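Local structure of D-ribose pyranase (Bacillus subtilis, 1OGE) at residues Val25-Gly30 and Lys109-Thr114; Leu96-Phe101 and Thr118-Cys123; Gly19-Ile24 and Ile124-Val129. The protein probably catalyses the interconversion of the beta-pyranose and beta-furanose forms of D-ribose, working as a homodecamer made of two pentamers. One frame throughout, in Å; residues are numbered along the deposited sequence.

Contact 1 of 3, residues Val25-Gly30 and Lys109-Thr114; sequences VIADAG and KAVIRT. With RP5 (5-O-phosphono-beta-D-ribofuranose), chain G.
Arg113 has CG anti to its backbone nitrogen (chi1 -172°) and runs extended to NE, which carries its guanidinium past Asp28 to the carbonyl of Ala29. Thr114 has OG1 between its nitrogen and carbonyl carbon (chi1 62°), turned back to Ala27. The guanidinium grips one atom side-on. Arg113 NE and Arg113 NH2 both donate to Ala29 O, which lies in the guanidinium plane, and the NH2 bond is the shorter at 3.0 Å. It falls on a lone pair in the carbonyl plane. The far nitrogen, NH1, makes a salt bridge with Asp41 and bonds to Leu7 O of a neighbouring subunit, so the whole group is fixed. Thr114 also grips one atom twice. Thr114 OG1 donates to Ala27 O at 2.7 Å, and the backbone N of Thr114 reaches the same oxygen from the opposite face of the carbonyl plane. The strands before this point pair in parallel, Val25 with Val111 through Ala27 with Arg113. Ala27 N gives a 2.7 Å bond to Ile112 O. Ala27 CB packs on Val111 CG1 at 3.9 Å, on the face that also carries Val25. The loop that follows the strand presents Asp28 to the bound ribose 5-phosphate. Asp28 OD1 accepts from sugar O3 at 2.8 Å, and Asp28 OD2 accepts from sugar O2 at 2.6 Å. Gly30 N also donates to Asp28 OD2, closing an Asx turn, and Leu31 N adds a further bond. These backbone bonds hold the carboxylate for the two sugar hydroxyls. In the sheet, strand 23-27 lies between 111-113 and 123-127, and strand 39-41 borders 111-113. Helix 51-61 packs on Ile26, on one face of the sheet, and also touches Thr114.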
loop_
_atom_site.group_PDB
_atom_site.type_symbol
_atom_site.label_atom_id
_atom_site.label_comp_id
_atom_site.label_asym_id
_atom_site.label_seq_id
_atom_site.Cartn_x
_atom_site.Cartn_y
_atom_site.Cartn_z
ATOM N N VAL A 25 5.468 21.279 14.884
ATOM C CA VAL A 25 4.639 22.468 15.032
ATOM C C VAL A 25 3.474 22.257 15.998
ATOM O O VAL A 25 2.886 21.178 16.054
ATOM C CB VAL A 25 4.051 22.897 13.657
ATOM C CG1 VAL A 25 3.184 24.149 13.813
ATOM C CG2 VAL A 25 5.176 23.134 12.656
ATOM N N ILE A 26 3.166 23.294 16.771
ATOM C CA ILE A 26 2.040 23.270 17.698
ATOM C C ILE A 26 1.153 24.334 17.094
ATOM O O ILE A 26 1.556 25.491 16.967
ATOM C CB ILE A 26 2.436 23.692 19.123
ATOM C CG1 ILE A 26 3.442 22.694 19.695
ATOM C CG2 ILE A 26 1.194 23.737 20.010
ATOM C CD1 ILE A 26 3.954 23.068 21.082
ATOM N N ALA A 27 -0.052 23.945 16.708
ATOM C CA ALA A 27 -0.942 24.878 16.046
ATOM C C ALA A 27 -2.247 25.136 16.754
ATOM O O ALA A 27 -2.684 24.342 17.588
ATOM C CB ALA A 27 -1.231 24.373 14.636
ATOM N N ASP A 28 -2.862 26.266 16.412
ATOM C CA ASP A 28 -4.161 26.605 16.955
ATOM C C ASP A 28 -5.130 25.828 16.063
ATOM O O ASP A 28 -4.700 25.160 15.123
ATOM C CB ASP A 28 -4.404 28.122 16.885
ATOM C CG ASP A 28 -4.252 28.688 15.479
ATOM O OD1 ASP A 28 -3.596 29.746 15.343
ATOM O OD2 ASP A 28 -4.794 28.091 14.524
ATOM N N ALA A 29 -6.424 25.905 16.345
ATOM C CA ALA A 29 -7.408 25.162 15.570
ATOM C C ALA A 29 -7.557 25.560 14.094
ATOM O O ALA A 29 -8.191 24.837 13.322
ATOM C CB ALA A 29 -8.765 25.246 16.260
ATOM N N GLY A 30 -6.968 26.684 13.696
ATOM C CA GLY A 30 -7.121 27.131 12.322
ATOM C C GLY A 30 -5.951 26.985 11.366
ATOM O O GLY A 30 -6.141 27.078 10.155
ATOM N N LYS A 109 8.118 17.724 10.891
ATOM C CA LYS A 109 7.894 16.287 10.971
ATOM C C LYS A 109 6.437 16.011 11.317
ATOM O O LYS A 109 5.927 14.913 11.099
ATOM C CB LYS A 109 8.806 15.669 12.039
ATOM C CG LYS A 109 10.288 15.816 11.744
ATOM C CD LYS A 109 10.670 15.032 10.493
ATOM C CE LYS A 109 12.098 15.323 10.049
ATOM N NZ LYS A 109 12.477 14.533 8.835
ATOM N N ALA A 110 5.763 17.010 11.873
ATOM C CA ALA A 110 4.365 16.855 12.234
ATOM C C ALA A 110 3.795 18.163 12.742
ATOM O O ALA A 110 4.532 19.077 13.136
ATOM C CB ALA A 110 4.207 15.778 13.304
ATOM N N VAL A 111 2.470 18.245 12.719
ATOM C CA VAL A 111 1.774 19.414 13.208
ATOM C C VAL A 111 0.847 18.892 14.292
ATOM O O VAL A 111 0.111 17.925 14.082
ATOM C CB VAL A 111 0.945 20.102 12.098
ATOM C CG1 VAL A 111 0.134 21.253 12.691
ATOM C CG2 VAL A 111 1.870 20.642 11.011
ATOM N N ILE A 112 0.914 19.513 15.464
ATOM C CA ILE A 112 0.076 19.121 16.587
ATOM C C ILE A 112 -1.023 20.166 16.675
ATOM O O ILE A 112 -0.761 21.343 16.913
ATOM C CB ILE A 112 0.907 19.086 17.881
ATOM C CG1 ILE A 112 2.095 18.140 17.682
ATOM C CG2 ILE A 112 0.058 18.625 19.051
ATOM C CD1 ILE A 112 3.241 18.380 18.640
ATOM N N ARG A 113 -2.256 19.742 16.447
ATOM C CA ARG A 113 -3.378 20.665 16.482
ATOM C C ARG A 113 -3.992 20.701 17.875
ATOM O O ARG A 113 -4.401 19.669 18.395
ATOM C CB ARG A 113 -4.443 20.244 15.453
ATOM C CG ARG A 113 -5.573 21.256 15.274
ATOM C CD ARG A 113 -6.613 20.768 14.264
ATOM N NE ARG A 113 -7.669 21.754 14.035
ATOM C CZ ARG A 113 -8.971 21.486 14.097
ATOM N NH1 ARG A 113 -9.387 20.261 14.386
ATOM N NH2 ARG A 113 -9.861 22.438 13.852
ATOM N N THR A 114 -4.038 21.888 18.475
ATOM C CA THR A 114 -4.632 22.054 19.801
ATOM C C THR A 114 -6.032 22.616 19.593
ATOM O O THR A 114 -6.455 22.836 18.456
ATOM C CB THR A 114 -3.828 23.051 20.671
ATOM O OG1 THR A 114 -3.835 24.344 20.053
ATOM C CG2 THR A 114 -2.389 22.585 20.830
HETATM C C1 RP5 G . -4.256 30.413 10.420
HETATM O O4 RP5 G . -4.945 31.626 10.217
HETATM C C2 RP5 G . -4.043 30.302 11.929
HETATM O O2 RP5 G . -5.211 29.775 12.538
HETATM C C3 RP5 G . -3.888 31.765 12.329
HETATM O O3 RP5 G . -4.289 31.884 13.689
HETATM C C4 RP5 G . -4.790 32.498 11.324
HETATM C C5 RP5 G . -4.186 33.845 10.878
HETATM O O5 RP5 G . -5.040 34.511 9.920
HETATM P "P'" RP5 G . -6.180 35.423 10.530
HETATM O O1X RP5 G . -6.952 36.045 9.434
HETATM O O2X RP5 G . -7.122 34.556 11.381
HETATM O O3X RP5 G . -5.569 36.518 11.409
HETATM O O1 RP5 G . -3.056 30.554 9.703
HETATM O O HOH W 1 -5.381 23.488 12.667
#

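Contact 2 of 3, residues Leu96-Phe101 and Thr118-Cys123; sequences LSHEEF and TPYANC. With RP5 (5-O-phosphono-beta-D-ribofuranose), chain G.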
loop_
_atom_site.group_PDB
_atom_site.type_symbol
_atom_site.label_atom_id
_atom_site.label_comp_id
_atom_site.label_asym_id
_atom_site.label_seq_id
_atom_site.Cartn_x
_atom_site.Cartn_y
_atom_site.Cartn_z
ATOM N N LEU A 96 8.997 35.664 12.729
ATOM C CA LEU A 96 8.861 35.832 11.291
ATOM C C LEU A 96 7.429 36.244 11.012
ATOM O O LEU A 96 6.576 36.192 11.896
ATOM C CB LEU A 96 9.148 34.515 10.565
ATOM C CG LEU A 96 10.520 33.871 10.744
ATOM C CD1 LEU A 96 10.553 32.557 9.981
ATOM C CD2 LEU A 96 11.604 34.808 10.240
ATOM N N SER A 97 7.170 36.660 9.781
ATOM C CA SER A 97 5.823 37.045 9.397
ATOM C C SER A 97 5.046 35.739 9.291
ATOM O O SER A 97 5.612 34.703 8.932
ATOM C CB SER A 97 5.835 37.759 8.041
ATOM O OG SER A 97 6.298 36.897 7.013
ATOM N N HIS A 98 3.758 35.787 9.606
ATOM C CA HIS A 98 2.925 34.596 9.539
ATOM C C HIS A 98 3.096 33.874 8.203
ATOM O O HIS A 98 3.040 32.646 8.141
ATOM C CB HIS A 98 1.457 34.970 9.737
ATOM C CG HIS A 98 0.548 33.789 9.834
ATOM N ND1 HIS A 98 0.697 32.813 10.796
ATOM C CD2 HIS A 98 -0.519 33.420 9.086
ATOM C CE1 HIS A 98 -0.239 31.894 10.637
ATOM N NE2 HIS A 98 -0.990 32.240 9.607
ATOM N N GLU A 99 3.315 34.640 7.140
ATOM C CA GLU A 99 3.488 34.067 5.810
ATOM C C GLU A 99 4.735 33.205 5.691
ATOM O O GLU A 99 4.677 32.100 5.151
ATOM C CB GLU A 99 3.515 35.173 4.758
ATOM C CG GLU A 99 2.190 35.898 4.632
ATOM C CD GLU A 99 1.032 34.932 4.460
ATOM O OE1 GLU A 99 1.077 34.118 3.511
ATOM O OE2 GLU A 99 0.082 34.981 5.274
ATOM N N GLU A 100 5.860 33.706 6.184
ATOM C CA GLU A 100 7.097 32.939 6.129
ATOM C C GLU A 100 6.946 31.742 7.062
ATOM O O GLU A 100 7.448 30.653 6.781
ATOM C CB GLU A 100 8.281 33.789 6.589
ATOM C CG GLU A 100 8.426 35.116 5.875
ATOM C CD GLU A 100 9.560 35.949 6.446
ATOM O OE1 GLU A 100 10.737 35.565 6.253
ATOM O OE2 GLU A 100 9.274 36.978 7.100
ATOM N N PHE A 101 6.246 31.959 8.174
ATOM C CA PHE A 101 6.008 30.914 9.162
ATOM C C PHE A 101 5.363 29.689 8.519
ATOM O O PHE A 101 5.834 28.566 8.696
ATOM C CB PHE A 101 5.095 31.430 10.276
ATOM C CG PHE A 101 4.825 30.419 11.354
ATOM C CD1 PHE A 101 5.754 30.201 12.367
ATOM C CD2 PHE A 101 3.655 29.663 11.340
ATOM C CE1 PHE A 101 5.521 29.246 13.354
ATOM C CE2 PHE A 101 3.410 28.704 12.321
ATOM C CZ PHE A 101 4.346 28.493 13.332
ATOM N N THR A 118 -7.423 31.162 19.371
ATOM C CA THR A 118 -6.921 32.531 19.383
ATOM C C THR A 118 -5.937 32.716 18.233
ATOM O O THR A 118 -5.216 31.789 17.862
ATOM C CB THR A 118 -6.213 32.892 20.712
ATOM O OG1 THR A 118 -5.012 32.122 20.850
ATOM C CG2 THR A 118 -7.134 32.628 21.888
ATOM N N PRO A 119 -5.903 33.924 17.651
ATOM C CA PRO A 119 -5.038 34.307 16.533
ATOM C C PRO A 119 -3.544 34.071 16.723
ATOM O O PRO A 119 -2.976 34.371 17.776
ATOM C CB PRO A 119 -5.349 35.793 16.349
ATOM C CG PRO A 119 -6.774 35.890 16.777
ATOM C CD PRO A 119 -6.790 35.043 18.023
ATOM N N TYR A 120 -2.926 33.537 15.674
ATOM C CA TYR A 120 -1.495 33.268 15.629
ATOM C C TYR A 120 -0.899 32.495 16.806
ATOM O O TYR A 120 0.277 32.665 17.145
ATOM C CB TYR A 120 -0.748 34.588 15.427
ATOM C CG TYR A 120 -1.350 35.430 14.320
ATOM C CD1 TYR A 120 -2.419 36.290 14.575
ATOM C CD2 TYR A 120 -0.884 35.329 13.009
ATOM C CE1 TYR A 120 -3.014 37.028 13.551
ATOM C CE2 TYR A 120 -1.472 36.060 11.977
ATOM C CZ TYR A 120 -2.536 36.908 12.255
ATOM O OH TYR A 120 -3.119 37.631 11.239
ATOM N N ALA A 121 -1.707 31.641 17.425
ATOM C CA ALA A 121 -1.225 30.830 18.533
ATOM C C ALA A 121 -0.588 29.583 17.922
ATOM O O ALA A 121 -1.136 28.483 18.020
ATOM C CB ALA A 121 -2.378 30.444 19.453
ATOM N N ASN A 122 0.558 29.777 17.270
ATOM C CA ASN A 122 1.299 28.691 16.630
ATOM C C ASN A 122 2.794 28.891 16.850
ATOM O O ASN A 122 3.265 30.018 16.981
ATOM C CB ASN A 122 1.058 28.658 15.112
ATOM C CG ASN A 122 -0.411 28.720 14.737
ATOM O OD1 ASN A 122 -0.959 29.803 14.520
ATOM N ND2 ASN A 122 -1.060 27.563 14.664
ATOM N N CYS A 123 3.543 27.795 16.885
ATOM C CA CYS A 123 4.989 27.891 17.039
ATOM C C CYS A 123 5.685 26.625 16.560
ATOM O O CYS A 123 5.108 25.537 16.567
ATOM C CB CYS A 123 5.373 28.177 18.497
ATOM S SG CYS A 123 5.263 26.775 19.613
HETATM C C1 RP5 G . -4.256 30.413 10.420
HETATM O O4 RP5 G . -4.945 31.626 10.217
HETATM C C2 RP5 G . -4.043 30.302 11.929
HETATM O O2 RP5 G . -5.211 29.775 12.538
HETATM C C3 RP5 G . -3.888 31.765 12.329
HETATM O O3 RP5 G . -4.289 31.884 13.689
HETATM C C4 RP5 G . -4.790 32.498 11.324
HETATM C C5 RP5 G . -4.186 33.845 10.878
HETATM O O5 RP5 G . -5.040 34.511 9.920
HETATM P "P'" RP5 G . -6.180 35.423 10.530
HETATM O O1X RP5 G . -6.952 36.045 9.434
HETATM O O2X RP5 G . -7.122 34.556 11.381
HETATM O O3X RP5 G . -5.569 36.518 11.409
HETATM O O1 RP5 G . -3.056 30.554 9.703
#
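His98 and Tyr120 stand with their CA atoms 7.6 Å apart, where the first turn of helix 98-104 meets a loop that opens with a type II turn from Thr118 to Ala121. No hydrogen bond joins the two segments, so side chains carry the contact. Tyr120 sits at the third position of the turn with a positive phi of 50°. His98 holds CG anti to its nitrogen (chi1 -174°), which sends the imidazole out from the helix toward the tyrosine. The rings form a T-shaped pair. The edge of Tyr120 points at a face of His98, with centroids 5.0 Å apart and planes at 84°. CD2 of Tyr120 is the atom over that face, near the rim, 3.7 Å from His98 ND1. The edge of the imidazole meets the sugar: NE2 of His98 is hydrogen-bonded to O1 of the bound ribose 5-phosphate at 2.7 Å. Tyr120 serves the same ligand in two ways. Tyr120 N donates to sugar O3 at 2.9 Å, and sugar C5 lies over a face of the ring, 3.7 Å from Tyr120 CE2. Further along, the Phe101 and Asn122 side chains cross at about a right angle, with Phe101 CE2 3.7 Å from Asn122 CB. CZ of Phe101 also rests near the backbone N of Cys123. Ser97 and Glu100 form a capping box at the start of the helix: each side chain accepts a weak bond from the other's backbone N, and Ser97 OG donates to Glu100 OE2 at 3.0 Å. Ala121 centres an inverse gamma turn. Together the helix start and the loop build one wall of the ribose-binding site, which Asp28 of the same chain and His20 of a neighbouring subunit help to complete.

Contact 3 of 3, residues Gly19-Ile24 and Ile124-Val129; sequences GHTDKI and ILQAGV. With RP5 (5-O-phosphono-beta-D-ribofuranose), chain H.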
loop_
_atom_site.group_PDB
_atom_site.type_symbol
_atom_site.label_atom_id
_atom_site.label_comp_id
_atom_site.label_asym_id
_atom_site.label_seq_id
_atom_site.Cartn_x
_atom_site.Cartn_y
_atom_site.Cartn_z
ATOM N N GLY A 19 15.805 14.222 15.462
ATOM C CA GLY A 19 17.242 14.330 15.366
ATOM C C GLY A 19 17.527 15.803 15.561
ATOM O O GLY A 19 16.594 16.612 15.607
ATOM N N HIS A 20 18.798 16.164 15.678
ATOM C CA HIS A 20 19.163 17.561 15.871
ATOM C C HIS A 20 18.666 18.419 14.704
ATOM O O HIS A 20 18.968 18.130 13.550
ATOM C CB HIS A 20 20.683 17.689 15.994
ATOM C CG HIS A 20 21.139 19.046 16.431
ATOM N ND1 HIS A 20 22.455 19.448 16.353
ATOM C CD2 HIS A 20 20.457 20.089 16.960
ATOM C CE1 HIS A 20 22.563 20.681 16.815
ATOM N NE2 HIS A 20 21.365 21.093 17.189
ATOM N N THR A 21 17.919 19.474 15.031
ATOM C CA THR A 21 17.342 20.431 14.075
ATOM C C THR A 21 15.967 20.073 13.496
ATOM O O THR A 21 15.324 20.927 12.875
ATOM C CB THR A 21 18.302 20.774 12.881
ATOM O OG1 THR A 21 18.432 19.650 12.001
ATOM C CG2 THR A 21 19.675 21.180 13.401
ATOM N N ASP A 22 15.510 18.832 13.683
ATOM C CA ASP A 22 14.186 18.465 13.178
ATOM C C ASP A 22 13.182 19.401 13.841
ATOM O O ASP A 22 13.403 19.868 14.959
ATOM C CB ASP A 22 13.813 17.023 13.532
ATOM C CG ASP A 22 14.613 16.000 12.754
ATOM O OD1 ASP A 22 15.237 16.363 11.729
ATOM O OD2 ASP A 22 14.600 14.824 13.172
ATOM N N LYS A 23 12.067 19.646 13.164
ATOM C CA LYS A 23 11.059 20.554 13.682
ATOM C C LYS A 23 9.669 19.946 13.794
ATOM O O LYS A 23 9.293 19.069 13.006
ATOM C CB LYS A 23 10.980 21.782 12.774
ATOM C CG LYS A 23 12.320 22.435 12.495
ATOM C CD LYS A 23 12.190 23.516 11.444
ATOM C CE LYS A 23 13.538 24.151 11.135
ATOM N NZ LYS A 23 14.548 23.133 10.720
ATOM N N ILE A 24 8.917 20.412 14.790
ATOM C CA ILE A 24 7.534 19.992 14.979
ATOM C C ILE A 24 6.756 21.288 15.207
ATOM O O ILE A 24 7.323 22.283 15.659
ATOM C CB ILE A 24 7.339 19.028 16.189
ATOM C CG1 ILE A 24 7.539 19.763 17.510
ATOM C CG2 ILE A 24 8.300 17.853 16.078
ATOM C CD1 ILE A 24 7.118 18.932 18.717
ATOM N N ILE A 124 6.928 26.791 16.129
ATOM C CA ILE A 124 7.748 25.691 15.648
ATOM C C ILE A 124 8.858 25.423 16.661
ATOM O O ILE A 124 9.618 26.329 17.005
ATOM C CB ILE A 124 8.403 26.042 14.282
ATOM C CG1 ILE A 124 7.343 26.036 13.177
ATOM C CG2 ILE A 124 9.533 25.062 13.964
ATOM C CD1 ILE A 124 7.890 26.440 11.808
ATOM N N LEU A 125 8.942 24.191 17.150
ATOM C CA LEU A 125 9.997 23.831 18.099
ATOM C C LEU A 125 11.092 23.091 17.346
ATOM O O LEU A 125 10.834 22.068 16.713
ATOM C CB LEU A 125 9.461 22.924 19.207
ATOM C CG LEU A 125 8.350 23.454 20.103
ATOM C CD1 LEU A 125 8.066 22.431 21.187
ATOM C CD2 LEU A 125 8.766 24.782 20.720
ATOM N N GLN A 126 12.310 23.613 17.407
ATOM C CA GLN A 126 13.431 22.981 16.730
ATOM C C GLN A 126 14.244 22.152 17.719
ATOM O O GLN A 126 14.788 22.680 18.691
ATOM C CB GLN A 126 14.315 24.041 16.077
ATOM C CG GLN A 126 15.480 23.466 15.291
ATOM C CD GLN A 126 16.175 24.511 14.444
ATOM O OE1 GLN A 126 15.563 25.120 13.563
ATOM N NE2 GLN A 126 17.461 24.730 14.708
ATOM N N ALA A 127 14.322 20.850 17.450
ATOM C CA ALA A 127 15.033 19.896 18.299
ATOM C C ALA A 127 16.519 20.170 18.512
ATOM O O ALA A 127 17.265 20.420 17.566
ATOM C CB ALA A 127 14.859 18.484 17.741
ATOM N N GLY A 128 16.942 20.100 19.769
ATOM C CA GLY A 128 18.342 20.302 20.087
ATOM C C GLY A 128 19.013 18.945 20.195
ATOM O O GLY A 128 18.535 17.970 19.612
ATOM N N VAL A 129 20.111 18.867 20.941
ATOM C CA VAL A 129 20.823 17.602 21.111
ATOM C C VAL A 129 21.159 17.382 22.587
ATOM O O VAL A 129 21.373 18.343 23.332
ATOM C CB VAL A 129 22.114 17.571 20.250
ATOM C CG1 VAL A 129 23.059 18.677 20.679
ATOM C CG2 VAL A 129 22.779 16.203 20.353
HETATM C C1 RP5 H . 23.988 16.059 14.928
HETATM O O4 RP5 H . 24.239 17.196 15.728
HETATM C C2 RP5 H . 24.965 14.989 15.403
HETATM O O2 RP5 H . 24.439 14.335 16.544
HETATM C C3 RP5 H . 26.168 15.834 15.822
HETATM O O3 RP5 H . 26.882 15.106 16.821
HETATM C C4 RP5 H . 25.529 17.141 16.315
HETATM C C5 RP5 H . 26.346 18.380 15.906
HETATM O O5 RP5 H . 25.701 19.571 16.388
HETATM P "P'" RP5 H . 26.373 20.215 17.665
HETATM O O1X RP5 H . 25.627 21.424 18.054
HETATM O O2X RP5 H . 26.343 19.204 18.817
HETATM O O3X RP5 H . 27.826 20.600 17.369
HETATM O O1 RP5 H . 24.243 16.483 13.614
#
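Thr21 N donates to Ala127 O at 2.8 Å, and Ala127 N returns a nearly straight bond to Asp22 O, also 2.8 Å. These bonds tie the type II turn from Gly19 to Asp22 to the end of strand 123-127. Further in, Ile24 and Leu125 form an antiparallel hydrogen-bonded pair, in which Leu125 N meets Ile24 O at 2.9 Å. Lys23 and Gln126 are the non-hydrogen-bonded pair beside it. His20 turns CG anti to its nitrogen (chi1 -170°), and this leads the ring out from the turn to a second bound ribose 5-phosphate. His20 ND1 donates to sugar O4 at 2.9 Å, with an angle of 155° at the hydrogen, and weakly to O5. NE2 of the ring is hydrogen-bonded to Glu65, which fixes the rotation of the imidazole. Ala127 O lies at the ring edge, 3.3 Å from His20 CD2. Val129 CB lies over one face near the rim. With an alanine in place of His20, sugar O4 would probably lose its N-H donor and Glu65 its imidazole partner, and a gap would be likely to open beside Val129. Outward from the site, Lys23 and Gln126 lie side by side. Lys23 is bent at its end, and Lys23 NZ donates to Thr21 O at 3.2 Å. Lys23 CB packs on Ile124 CG2 at 3.8 Å, while Gln126 NE2 bonds to Glu65. On the face with Ile24 and Leu125, Ile24 CG1 meets Leu125 CB at 4.1 Å, and Leu58 of helix 51-61 touches both residues. His20 is the inferred proton donor. Asp28, His98 and Tyr120 of a neighbouring subunit bind the same ligand, so this is an active site shared between subunits.

Overall arrangement
From the N terminus, Gly19-Ile24 opens contact 3 and runs straight into Val25-Gly30, which opens contact 1. Strand 23-27 therefore serves both. Leu96-Phe101 then opens contact 2. Lys109-Thr114 closes contact 1, Thr118-Cys123 closes contact 2, and Ile124-Val129 closes contact 3. Contacts 1 and 2 cross along the chain, and both nest inside the long loop closed by contact 3. Contacts 1 and 3 join strand 23-27 to its two sheet neighbours, 111-113 and 123-127. Contact 2 sets helix 98-104 against the approach to strand 123-127. Contacts 1 and 2 share one ligand, while contact 3 reaches another at the far end of the strands.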